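PDB 6LNH: L-isoleucine-4-hydroxylase from Bacillus thuringiensis, which catalyses the iron- and 2-oxoglutarate-dependent hydroxylation of L-isoleucine to (4S)-4-hydroxy-L-isoleucine, and also oxidises several related amino acids. Local coordinates for residues K77-P82 with S142-I147; N90-S95 with R107-I112; A156-P161 with E231-A236; L169-E174 with K220-V225. All coordinates share one frame; numbering follows the deposited sequence.

Interaction 1: residues K77-P82 with S142-I147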
# COMPACT_ATOMS: atom_id res chain seq x y z
N LYS C 77 0.88 -10.54 40.53
CA LYS C 77 1.96 -9.89 41.27
C LYS C 77 1.40 -9.47 42.62
O LYS C 77 0.71 -8.46 42.72
CB LYS C 77 2.51 -8.70 40.49
CG LYS C 77 3.44 -7.80 41.29
CD LYS C 77 4.70 -8.53 41.72
CE LYS C 77 5.67 -7.60 42.43
NZ LYS C 77 5.13 -7.13 43.74
N TYR C 78 1.68 -10.26 43.66
CA TYR C 78 1.23 -9.89 44.99
C TYR C 78 2.09 -8.76 45.54
O TYR C 78 3.29 -8.68 45.27
CB TYR C 78 1.28 -11.09 45.93
CG TYR C 78 0.31 -12.20 45.60
CD1 TYR C 78 -1.01 -12.14 46.03
CD2 TYR C 78 0.71 -13.31 44.87
CE1 TYR C 78 -1.91 -13.15 45.73
CE2 TYR C 78 -0.17 -14.33 44.57
CZ TYR C 78 -1.48 -14.24 45.00
OH TYR C 78 -2.36 -15.25 44.70
N VAL C 79 1.45 -7.87 46.31
CA VAL C 79 2.12 -6.66 46.76
C VAL C 79 3.32 -7.00 47.64
O VAL C 79 4.38 -6.36 47.56
CB VAL C 79 1.12 -5.72 47.47
CG1 VAL C 79 0.30 -6.49 48.49
CG2 VAL C 79 1.85 -4.55 48.12
N ASP C 80 3.17 -8.02 48.50
CA ASP C 80 4.19 -8.41 49.46
C ASP C 80 5.12 -9.50 48.93
O ASP C 80 5.64 -10.30 49.72
CB ASP C 80 3.54 -8.87 50.76
CG ASP C 80 2.88 -7.73 51.51
OD1 ASP C 80 3.42 -6.61 51.47
OD2 ASP C 80 1.83 -7.96 52.14
N SER C 81 5.35 -9.56 47.62
CA SER C 81 6.21 -10.60 47.07
C SER C 81 6.81 -10.07 45.77
O SER C 81 6.06 -9.57 44.92
CB SER C 81 5.45 -11.90 46.79
OG SER C 81 6.24 -12.79 46.03
N PRO C 82 8.12 -10.18 45.58
CA PRO C 82 8.71 -9.76 44.30
C PRO C 82 8.39 -10.69 43.14
O PRO C 82 8.78 -10.39 42.01
CB PRO C 82 10.21 -9.73 44.59
CG PRO C 82 10.39 -10.78 45.62
CD PRO C 82 9.14 -10.76 46.47
N SER C 142 -0.33 -0.29 45.88
CA SER C 142 -0.81 -0.84 47.13
C SER C 142 -1.86 -1.93 46.94
O SER C 142 -2.51 -2.33 47.92
CB SER C 142 -1.37 0.28 48.00
OG SER C 142 -2.44 -0.19 48.80
N LYS C 143 -2.05 -2.43 45.72
CA LYS C 143 -2.99 -3.52 45.46
C LYS C 143 -2.33 -4.64 44.67
O LYS C 143 -1.30 -4.44 44.02
CB LYS C 143 -4.23 -3.00 44.74
CG LYS C 143 -5.21 -2.34 45.70
CD LYS C 143 -6.10 -1.33 45.00
CE LYS C 143 -7.17 -2.04 44.19
NZ LYS C 143 -8.22 -2.65 45.05
N ASP C 144 -2.90 -5.83 44.80
CA ASP C 144 -2.46 -7.01 44.05
C ASP C 144 -2.82 -6.87 42.57
O ASP C 144 -3.98 -6.62 42.23
CB ASP C 144 -3.09 -8.26 44.66
CG ASP C 144 -2.60 -8.52 46.07
OD1 ASP C 144 -1.40 -8.28 46.34
OD2 ASP C 144 -3.41 -8.94 46.93
N LEU C 145 -1.83 -7.03 41.69
CA LEU C 145 -2.01 -6.79 40.26
C LEU C 145 -2.18 -8.06 39.44
O LEU C 145 -1.51 -9.07 39.67
CB LEU C 145 -0.82 -6.01 39.70
CG LEU C 145 -0.92 -4.50 39.81
CD1 LEU C 145 -0.42 -4.01 41.16
CD2 LEU C 145 -0.15 -3.87 38.67
N ILE C 146 -3.10 -8.00 38.48
CA ILE C 146 -3.25 -8.99 37.41
C ILE C 146 -2.62 -8.41 36.14
O ILE C 146 -3.02 -7.34 35.67
CB ILE C 146 -4.72 -9.35 37.18
CG1 ILE C 146 -5.33 -9.97 38.44
CG2 ILE C 146 -4.85 -10.29 35.99
CD1 ILE C 146 -4.59 -11.20 38.94
N ILE C 147 -1.63 -9.11 35.59
CA ILE C 147 -1.02 -8.74 34.32
C ILE C 147 -1.58 -9.69 33.27
O ILE C 147 -1.15 -10.85 33.17
CB ILE C 147 0.51 -8.78 34.37
CG1 ILE C 147 1.04 -7.76 35.38
CG2 ILE C 147 1.10 -8.52 32.99
CD1 ILE C 147 2.53 -7.81 35.57
O HOH W 1 0.95 -6.09 43.37

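Interaction 2: residues N90-S95 with R107-I112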
# COMPACT_ATOMS: atom_id res chain seq x y z
N ASN C 90 -7.88 -19.13 34.04
CA ASN C 90 -7.87 -18.14 32.93
C ASN C 90 -9.30 -17.68 32.63
O ASN C 90 -9.66 -17.57 31.45
CB ASN C 90 -7.14 -18.68 31.69
CG ASN C 90 -8.00 -19.63 30.89
OD1 ASN C 90 -8.98 -20.17 31.40
ND2 ASN C 90 -7.66 -19.83 29.63
N ASP C 91 -10.08 -17.43 33.68
CA ASP C 91 -11.48 -16.95 33.49
C ASP C 91 -11.44 -15.44 33.25
O ASP C 91 -10.84 -14.72 34.07
CB ASP C 91 -12.37 -17.32 34.68
CG ASP C 91 -11.64 -17.30 36.01
OD1 ASP C 91 -10.96 -16.29 36.29
OD2 ASP C 91 -11.76 -18.29 36.76
N TYR C 92 -12.05 -14.98 32.16
CA TYR C 92 -12.06 -13.53 31.82
C TYR C 92 -13.51 -13.04 31.81
O TYR C 92 -14.24 -13.37 30.87
CB TYR C 92 -11.38 -13.30 30.47
CG TYR C 92 -11.19 -11.85 30.10
CD1 TYR C 92 -10.49 -10.99 30.92
CD2 TYR C 92 -11.73 -11.35 28.93
CE1 TYR C 92 -10.32 -9.66 30.59
CE2 TYR C 92 -11.56 -10.02 28.58
CZ TYR C 92 -10.86 -9.17 29.41
OH TYR C 92 -10.70 -7.86 29.08
N PHE C 93 -13.90 -12.27 32.83
CA PHE C 93 -15.29 -11.75 32.89
C PHE C 93 -15.38 -10.38 32.20
O PHE C 93 -14.64 -9.46 32.58
CB PHE C 93 -15.81 -11.68 34.33
CG PHE C 93 -17.27 -11.28 34.42
CD1 PHE C 93 -17.65 -9.96 34.30
CD2 PHE C 93 -18.25 -12.24 34.60
CE1 PHE C 93 -18.98 -9.60 34.38
CE2 PHE C 93 -19.59 -11.88 34.67
CZ PHE C 93 -19.95 -10.56 34.56
N GLN C 94 -16.29 -10.28 31.23
CA GLN C 94 -16.54 -9.04 30.47
C GLN C 94 -18.04 -8.74 30.54
O GLN C 94 -18.83 -9.53 29.99
CB GLN C 94 -16.13 -9.23 29.01
CG GLN C 94 -14.88 -8.46 28.61
CD GLN C 94 -14.48 -8.75 27.18
OE1 GLN C 94 -14.58 -9.88 26.71
NE2 GLN C 94 -14.03 -7.72 26.48
N SER C 95 -18.43 -7.64 31.19
CA SER C 95 -19.86 -7.27 31.31
C SER C 95 -20.48 -7.10 29.92
O SER C 95 -19.80 -6.50 29.05
CB SER C 95 -20.04 -6.04 32.16
OG SER C 95 -19.59 -4.89 31.48
N ARG C 107 -18.01 -20.07 28.42
CA ARG C 107 -17.34 -18.82 28.86
C ARG C 107 -15.84 -18.93 28.57
O ARG C 107 -15.20 -17.89 28.35
CB ARG C 107 -17.58 -18.59 30.36
CG ARG C 107 -17.61 -19.86 31.19
CD ARG C 107 -18.16 -19.63 32.59
NE ARG C 107 -19.00 -20.72 33.06
CZ ARG C 107 -20.03 -21.23 32.40
NH1 ARG C 107 -20.36 -20.74 31.21
NH2 ARG C 107 -20.73 -22.22 32.91
N GLN C 108 -15.32 -20.17 28.54
CA GLN C 108 -13.89 -20.46 28.86
C GLN C 108 -12.99 -19.99 27.72
O GLN C 108 -13.48 -19.86 26.59
CB GLN C 108 -13.71 -21.95 29.13
CG GLN C 108 -14.23 -22.84 28.00
CD GLN C 108 -15.73 -22.77 27.86
OE1 GLN C 108 -16.28 -21.85 27.26
NE2 GLN C 108 -16.42 -23.76 28.41
N PHE C 109 -11.71 -19.76 28.02
CA PHE C 109 -10.74 -19.30 26.99
C PHE C 109 -9.50 -20.20 27.00
O PHE C 109 -9.06 -20.61 28.09
CB PHE C 109 -10.32 -17.85 27.26
CG PHE C 109 -11.33 -16.82 26.84
CD1 PHE C 109 -11.42 -16.41 25.52
CD2 PHE C 109 -12.18 -16.24 27.76
CE1 PHE C 109 -12.35 -15.46 25.13
CE2 PHE C 109 -13.11 -15.29 27.38
CZ PHE C 109 -13.19 -14.90 26.06
N ASN C 110 -8.95 -20.49 25.82
CA ASN C 110 -7.73 -21.32 25.71
C ASN C 110 -6.56 -20.53 26.29
O ASN C 110 -6.54 -19.30 26.13
CB ASN C 110 -7.45 -21.73 24.26
CG ASN C 110 -8.32 -22.88 23.80
OD1 ASN C 110 -8.64 -23.77 24.57
ND2 ASN C 110 -8.71 -22.86 22.54
N SER C 111 -5.63 -21.22 26.95
CA SER C 111 -4.47 -20.52 27.56
C SER C 111 -3.37 -20.38 26.51
O SER C 111 -3.35 -21.18 25.56
CB SER C 111 -3.97 -21.26 28.77
OG SER C 111 -3.97 -22.66 28.54
N ILE C 112 -2.51 -19.37 26.66
CA ILE C 112 -1.42 -19.18 25.70
C ILE C 112 -0.41 -20.30 25.86
O ILE C 112 -0.07 -20.71 26.98
CB ILE C 112 -0.78 -17.80 25.91
CG1 ILE C 112 -1.80 -16.69 25.64
CG2 ILE C 112 0.44 -17.63 25.01
CD1 ILE C 112 -1.39 -15.34 26.16

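Interaction 3: residues A156-P161 with E231-A236. With HG (mercury (II) ion), chain F.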
# COMPACT_ATOMS: atom_id res chain seq x y z
N ALA C 156 -10.41 -11.75 8.63
CA ALA C 156 -11.33 -11.06 7.76
C ALA C 156 -11.35 -11.73 6.40
O ALA C 156 -10.33 -12.23 5.92
CB ALA C 156 -10.97 -9.58 7.60
N THR C 157 -12.53 -11.75 5.79
CA THR C 157 -12.72 -12.31 4.47
C THR C 157 -13.61 -11.35 3.70
O THR C 157 -14.21 -10.44 4.27
CB THR C 157 -13.31 -13.73 4.54
OG1 THR C 157 -13.02 -14.43 3.32
CG2 THR C 157 -14.81 -13.69 4.74
N LYS C 158 -13.65 -11.53 2.38
CA LYS C 158 -14.43 -10.61 1.55
C LYS C 158 -15.91 -10.62 1.92
O LYS C 158 -16.58 -9.59 1.80
CB LYS C 158 -14.25 -10.96 0.07
CG LYS C 158 -14.26 -9.74 -0.84
CD LYS C 158 -14.53 -10.13 -2.27
CE LYS C 158 -13.71 -11.35 -2.65
NZ LYS C 158 -13.55 -11.50 -4.12
N GLU C 159 -16.43 -11.76 2.39
CA GLU C 159 -17.85 -11.83 2.72
C GLU C 159 -18.13 -11.53 4.19
O GLU C 159 -19.28 -11.23 4.54
CB GLU C 159 -18.43 -13.23 2.45
CG GLU C 159 -18.40 -13.80 1.03
CD GLU C 159 -17.04 -13.79 0.37
OE1 GLU C 159 -16.07 -14.26 0.99
OE2 GLU C 159 -16.96 -13.35 -0.80
N ARG C 160 -17.12 -11.60 5.05
CA ARG C 160 -17.28 -11.33 6.47
C ARG C 160 -16.11 -10.51 6.95
O ARG C 160 -15.04 -11.05 7.29
CB ARG C 160 -17.40 -12.63 7.28
CG ARG C 160 -18.39 -13.66 6.75
CD ARG C 160 -18.58 -14.82 7.71
NE ARG C 160 -19.97 -15.26 7.79
CZ ARG C 160 -20.36 -16.51 8.02
NH1 ARG C 160 -19.46 -17.47 8.20
NH2 ARG C 160 -21.65 -16.81 8.07
N PRO C 161 -16.26 -9.19 7.03
CA PRO C 161 -15.25 -8.36 7.68
C PRO C 161 -15.18 -8.74 9.15
O PRO C 161 -16.08 -9.38 9.70
CB PRO C 161 -15.76 -6.93 7.48
CG PRO C 161 -16.77 -7.04 6.36
CD PRO C 161 -17.39 -8.39 6.52
N GLU C 231 -10.41 -6.92 0.18
CA GLU C 231 -11.02 -7.08 -1.13
C GLU C 231 -10.40 -8.24 -1.91
O GLU C 231 -10.54 -8.29 -3.13
CB GLU C 231 -10.92 -5.78 -1.91
CG GLU C 231 -11.83 -4.68 -1.37
CD GLU C 231 -11.53 -3.33 -1.97
OE1 GLU C 231 -10.43 -3.20 -2.55
OE2 GLU C 231 -12.37 -2.40 -1.87
N CYS C 232 -9.78 -9.18 -1.23
CA CYS C 232 -9.10 -10.30 -1.87
C CYS C 232 -9.81 -11.60 -1.54
O CYS C 232 -10.60 -11.69 -0.60
CB CYS C 232 -7.63 -10.37 -1.43
SG CYS C 232 -6.62 -8.93 -1.86
N SER C 233 -9.51 -12.63 -2.34
CA SER C 233 -10.20 -13.90 -2.20
C SER C 233 -9.66 -14.78 -1.08
O SER C 233 -10.26 -15.83 -0.80
CB SER C 233 -10.16 -14.67 -3.52
OG SER C 233 -10.28 -13.80 -4.63
N THR C 234 -8.56 -14.39 -0.43
CA THR C 234 -7.99 -15.16 0.65
C THR C 234 -8.26 -14.49 1.99
O THR C 234 -8.71 -13.34 2.06
CB THR C 234 -6.48 -15.37 0.45
OG1 THR C 234 -5.80 -14.11 0.57
CG2 THR C 234 -6.21 -15.97 -0.93
N GLU C 235 -7.96 -15.22 3.06
CA GLU C 235 -8.18 -14.75 4.42
C GLU C 235 -7.10 -13.76 4.82
O GLU C 235 -5.91 -14.01 4.60
CB GLU C 235 -8.20 -15.93 5.39
CG GLU C 235 -9.27 -16.96 5.10
CD GLU C 235 -8.93 -18.32 5.68
OE1 GLU C 235 -7.73 -18.62 5.84
OE2 GLU C 235 -9.87 -19.10 5.97
N ALA C 236 -7.51 -12.64 5.41
CA ALA C 236 -6.60 -11.63 5.92
C ALA C 236 -6.56 -11.70 7.44
O ALA C 236 -7.56 -12.01 8.10
CB ALA C 236 -7.02 -10.23 5.47
HG HG F . -7.29 -7.79 -3.99

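Interaction 4: residues L169-E174 with K220-V225. With FE (Fe (III) ion), chain M.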
# COMPACT_ATOMS: atom_id res chain seq x y z
N LEU C 169 -16.04 3.62 19.58
CA LEU C 169 -15.23 4.23 20.64
C LEU C 169 -15.61 3.69 22.01
O LEU C 169 -16.79 3.41 22.28
CB LEU C 169 -15.39 5.75 20.61
CG LEU C 169 -14.82 6.46 19.39
CD1 LEU C 169 -15.35 7.87 19.36
CD2 LEU C 169 -13.29 6.43 19.43
N HIS C 170 -14.61 3.53 22.87
CA HIS C 170 -14.82 2.86 24.16
C HIS C 170 -13.59 3.04 25.04
O HIS C 170 -12.55 3.55 24.62
CB HIS C 170 -15.09 1.40 23.97
CG HIS C 170 -13.94 0.65 23.39
ND1 HIS C 170 -13.77 0.47 22.03
CD2 HIS C 170 -12.90 0.03 23.99
CE1 HIS C 170 -12.65 -0.19 21.82
NE2 HIS C 170 -12.10 -0.46 22.99
N LYS C 171 -13.74 2.58 26.29
CA LYS C 171 -12.65 2.43 27.23
C LYS C 171 -12.60 0.97 27.65
O LYS C 171 -13.63 0.32 27.81
CB LYS C 171 -12.85 3.33 28.44
CG LYS C 171 -12.94 4.78 28.04
CD LYS C 171 -13.13 5.69 29.23
CE LYS C 171 -13.22 7.15 28.79
NZ LYS C 171 -13.46 8.07 29.93
N ASP C 172 -11.36 0.48 27.79
CA ASP C 172 -11.15 -0.93 28.20
C ASP C 172 -11.35 -1.05 29.71
O ASP C 172 -11.28 -0.01 30.40
CB ASP C 172 -9.75 -1.41 27.80
CG ASP C 172 -9.55 -1.53 26.30
OD1 ASP C 172 -10.56 -1.52 25.58
OD2 ASP C 172 -8.39 -1.64 25.88
N ASP C 173 -11.58 -2.26 30.19
CA ASP C 173 -11.79 -2.49 31.62
C ASP C 173 -10.55 -2.15 32.45
O ASP C 173 -10.68 -1.69 33.58
CB ASP C 173 -12.21 -3.94 31.87
CG ASP C 173 -13.62 -4.24 31.40
OD1 ASP C 173 -14.40 -3.29 31.24
OD2 ASP C 173 -13.94 -5.43 31.18
N GLU C 174 -9.37 -2.38 31.90
CA GLU C 174 -8.10 -2.24 32.61
C GLU C 174 -7.55 -0.83 32.47
O GLU C 174 -7.57 -0.25 31.37
CB GLU C 174 -7.08 -3.24 32.07
CG GLU C 174 -7.52 -4.70 32.21
CD GLU C 174 -8.37 -5.16 31.04
OE1 GLU C 174 -8.59 -4.35 30.11
OE2 GLU C 174 -8.82 -6.32 31.04
N LYS C 220 -8.34 7.73 30.34
CA LYS C 220 -8.65 9.15 30.23
C LYS C 220 -9.23 9.51 28.87
O LYS C 220 -9.89 10.55 28.74
CB LYS C 220 -7.38 9.94 30.55
CG LYS C 220 -7.32 11.36 30.05
CD LYS C 220 -6.09 12.03 30.61
CE LYS C 220 -5.83 13.37 29.95
NZ LYS C 220 -4.70 14.08 30.60
N VAL C 221 -9.04 8.66 27.86
CA VAL C 221 -9.54 8.92 26.52
C VAL C 221 -10.27 7.68 26.04
O VAL C 221 -10.11 6.58 26.57
CB VAL C 221 -8.42 9.28 25.52
CG1 VAL C 221 -7.76 10.59 25.90
CG2 VAL C 221 -7.39 8.15 25.45
N PHE C 222 -11.10 7.87 25.02
CA PHE C 222 -11.70 6.76 24.32
C PHE C 222 -10.77 6.31 23.20
O PHE C 222 -9.95 7.08 22.69
CB PHE C 222 -13.06 7.14 23.72
CG PHE C 222 -14.13 7.40 24.75
CD1 PHE C 222 -14.17 8.60 25.44
CD2 PHE C 222 -15.09 6.44 25.02
CE1 PHE C 222 -15.15 8.84 26.38
CE2 PHE C 222 -16.07 6.67 25.96
CZ PHE C 222 -16.10 7.87 26.64
N HIS C 223 -10.90 5.04 22.83
CA HIS C 223 -10.19 4.53 21.68
C HIS C 223 -11.11 3.58 20.92
O HIS C 223 -12.17 3.18 21.41
CB HIS C 223 -8.89 3.82 22.08
CG HIS C 223 -9.09 2.48 22.71
ND1 HIS C 223 -9.07 2.29 24.08
CD2 HIS C 223 -9.34 1.26 22.17
CE1 HIS C 223 -9.28 1.02 24.35
NE2 HIS C 223 -9.45 0.37 23.21
N ALA C 224 -10.68 3.23 19.72
CA ALA C 224 -11.39 2.24 18.91
C ALA C 224 -10.40 1.68 17.91
O ALA C 224 -9.34 2.26 17.66
CB ALA C 224 -12.60 2.85 18.20
N VAL C 225 -10.75 0.54 17.34
CA VAL C 225 -10.01 -0.03 16.22
C VAL C 225 -10.99 -0.24 15.07
O VAL C 225 -12.04 -0.87 15.24
CB VAL C 225 -9.28 -1.33 16.61
CG1 VAL C 225 -10.24 -2.42 17.07
CG2 VAL C 225 -8.40 -1.81 15.46
FE FE M . -10.29 -2.04 22.88
O HOH W 2 -8.04 -2.32 23.33
O HOH W 3 -10.12 -4.43 22.79

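Interaction 1: residues K77-P82 with S142-I147
Lys77 and Leu145 exchange two backbone hydrogen bonds. Lys77 N gives to Leu145 O at 2.9 Å and is almost straight, at 174°. Leu145 N returns the bond to Lys77 O at 3.1 Å. They form an antiparallel hydrogen-bonded pair where strands 68-77 and 145-156 lie side by side in the large sheet. A third bond ends on a side chain: Val79 N donates to Asp144 OD1 at 2.9 Å, nearly in line with the carboxylate C-O bond. A water donates to both Lys77 O and Lys143 O.

The chain then leaves the strand in a type I turn from Tyr78 to Ser81. Lys77 NZ spans this turn and donates to Tyr78 O and Ser81 O. A bend at its last torsion (chi4 67°) swings NZ to them. Ser81 N reaches Tyr78 O from the opposite face of that carbonyl.

Packing is light. Val79 CG1 lies 3.3 Å from Asp144 OD1, and Tyr78 CD1 is 3.9 Å from the same oxygen. Beyond the pair, Leu145 packs on Phe134 of helix 120-134.

The backbone pair sets the strand alignment, while Asp144, just before strand 145-156, accepts a bond from the start of the turn.

Interaction 2: residues N90-S95 with R107-I112
Beside Phe109, which meets Tyr92 across the contact, Arg107 N donates to Gln108 OE1 at 2.7 Å. The donor stands 47° out of the plane of the amide. This bond is local to 107-112. Arg107 is the first residue modelled after a gap, so the bond is less certain.

Across the contact the meeting is apolar. Tyr92 CB lies 4.1 Å from Phe109 CE2, and Phe109 CD2 is equally near. Tyr92 O comes within 4.1 Å of Phe109 CE2 as well. CG of Phe109 is anti to its carbonyl carbon (chi1 -78°), which starts the ring toward Tyr92. The Phe109 CE2 atom sits at the edge of the tyrosine ring, near its plane.

Both segments belong to the long loop between strand 84-86 and helix 114-117. Residues 98-106, between them, are not modelled. The loop lies against the large sheet of the cupin-type double-stranded beta-helix, the fold of 2-oxoglutarate dioxygenases. Asn110 makes a backbone bond to Tyr72 of strand 68-77.

The Tyr92 ring meets His150 edge-to-face, and its hydroxyl is hydrogen-bonded to Glu174. The Tyr92 side chain is about 9 Å from the bound iron and about 7 Å from the side chain of Asp172, an iron ligand.

Asn90 points its amide at the backbone around Phe109, but ND2 is modelled too close to Phe109 O for the detail to be trusted.

Interaction 3: residues A156-P161 with E231-A236
Ala156 and Ala236 form an antiparallel hydrogen-bonded pair, with CA atoms 5.1 Å apart. Ala156 N donates to Ala236 O and Ala236 N donates to Ala156 O, each at 2.9 Å. The second bond lies in the carbonyl plane of Ala156 and is close to straight, at 173°. Here strand 145-156 ends and strand 236-247 begins, as neighbours in the large sheet. Beyond the pair the first segment turns back on itself. Thr157 N bonds to Arg160 O at 3.0 Å, and a weak bond runs from Arg160 N to Thr157 O.

Lys158 supplies the main side-chain contact. Its CB lies 3.8 Å from Cys232 O, and CG passes 4.2 Å from Glu231 CA. A bend at chi3 (-45°) brings CE back to 3.7 Å from Cys232 O. The lysine methylenes therefore rest on the backbone of Glu231 and Cys232.

The CB atoms of Glu231 and Cys232 point away from the first segment. Glu231 OE2 accepts from Ser207 N of the third subunit, and Ser233 O is hydrogen-bonded to His46 of the second. In this crystal a mercury ion bridges Cys232 SG, at 2.5 Å, and Glu210 of the second subunit.

The hydrogen bonds between these two inner strands are all backbone bonds, with Lys158 adding packing. Mercury is not the enzyme's cofactor; its binding is consistent with the affinity of a thiol for that metal.

Interaction 4: residues L169-E174 with K220-V225
His170, Asp172 and His223 meet at the iron ion. His170 NE2 binds it at 2.4 Å and His223 NE2 at 2.6 Å. Asp172 OD1 is a longer ligand, at 2.8 Å. Two waters also bind the metal, and one of them donates to Asp172 OD2. This is the facial triad of two histidines and one carboxylate found in iron/2-oxoglutarate oxygenases, with its His-X-Asp pair on one segment. The imidazole planes of His170 and His223 are turned 69° apart. The carboxylate of Asp172 stands nearly upright to the His223 ring, at whose edge it lies.

Backbone bonds align the segments. His170 N donates to His223 O and His223 N to His170 O, both at 2.9 Å; the first is bent, at 134°. His223 O also lies over one face of the His170 ring. Both histidines place CG between backbone N and carbonyl carbon, and each NE2 reaches the iron. His170 ND1 is hydrogen-bonded to Trp168 O.

Apolar and pi contacts complete the meeting. Lys171 CE sits over the face of the Phe222 ring, 3.7 Å from its centroid, in a CH-pi contact. Lys171 NZ makes an off-centre cation-pi contact at 4.6 Å from the same centroid. Leu169 CD2 packs on Ala224 CB at 3.8 Å.

The bridge brings ligands from two segments to one metal. In relatives, waters bound to such an iron are displaced when co-substrates bind.

Interaction 4 holds the iron site, and interaction 2 alone touches it. Tyr92 OH lies 3.1 Å from Glu174 OE2, a probable hydrogen bond, and Gln94 CG packs 4.1 Å from Asp173 OD2. These contacts link the 90-95 loop segment to the chain just after the iron ligand Asp172. Interactions 1 and 3 are sheet pairings at the two ends of strand 145-156, with centres about 43 Å apart. They lie on opposite sides of the chain's centre. The nearest atoms of interaction 4 are about 6 Å from interaction 1 and about 10 Å from interaction 3. Interaction 3 alone reaches other subunits.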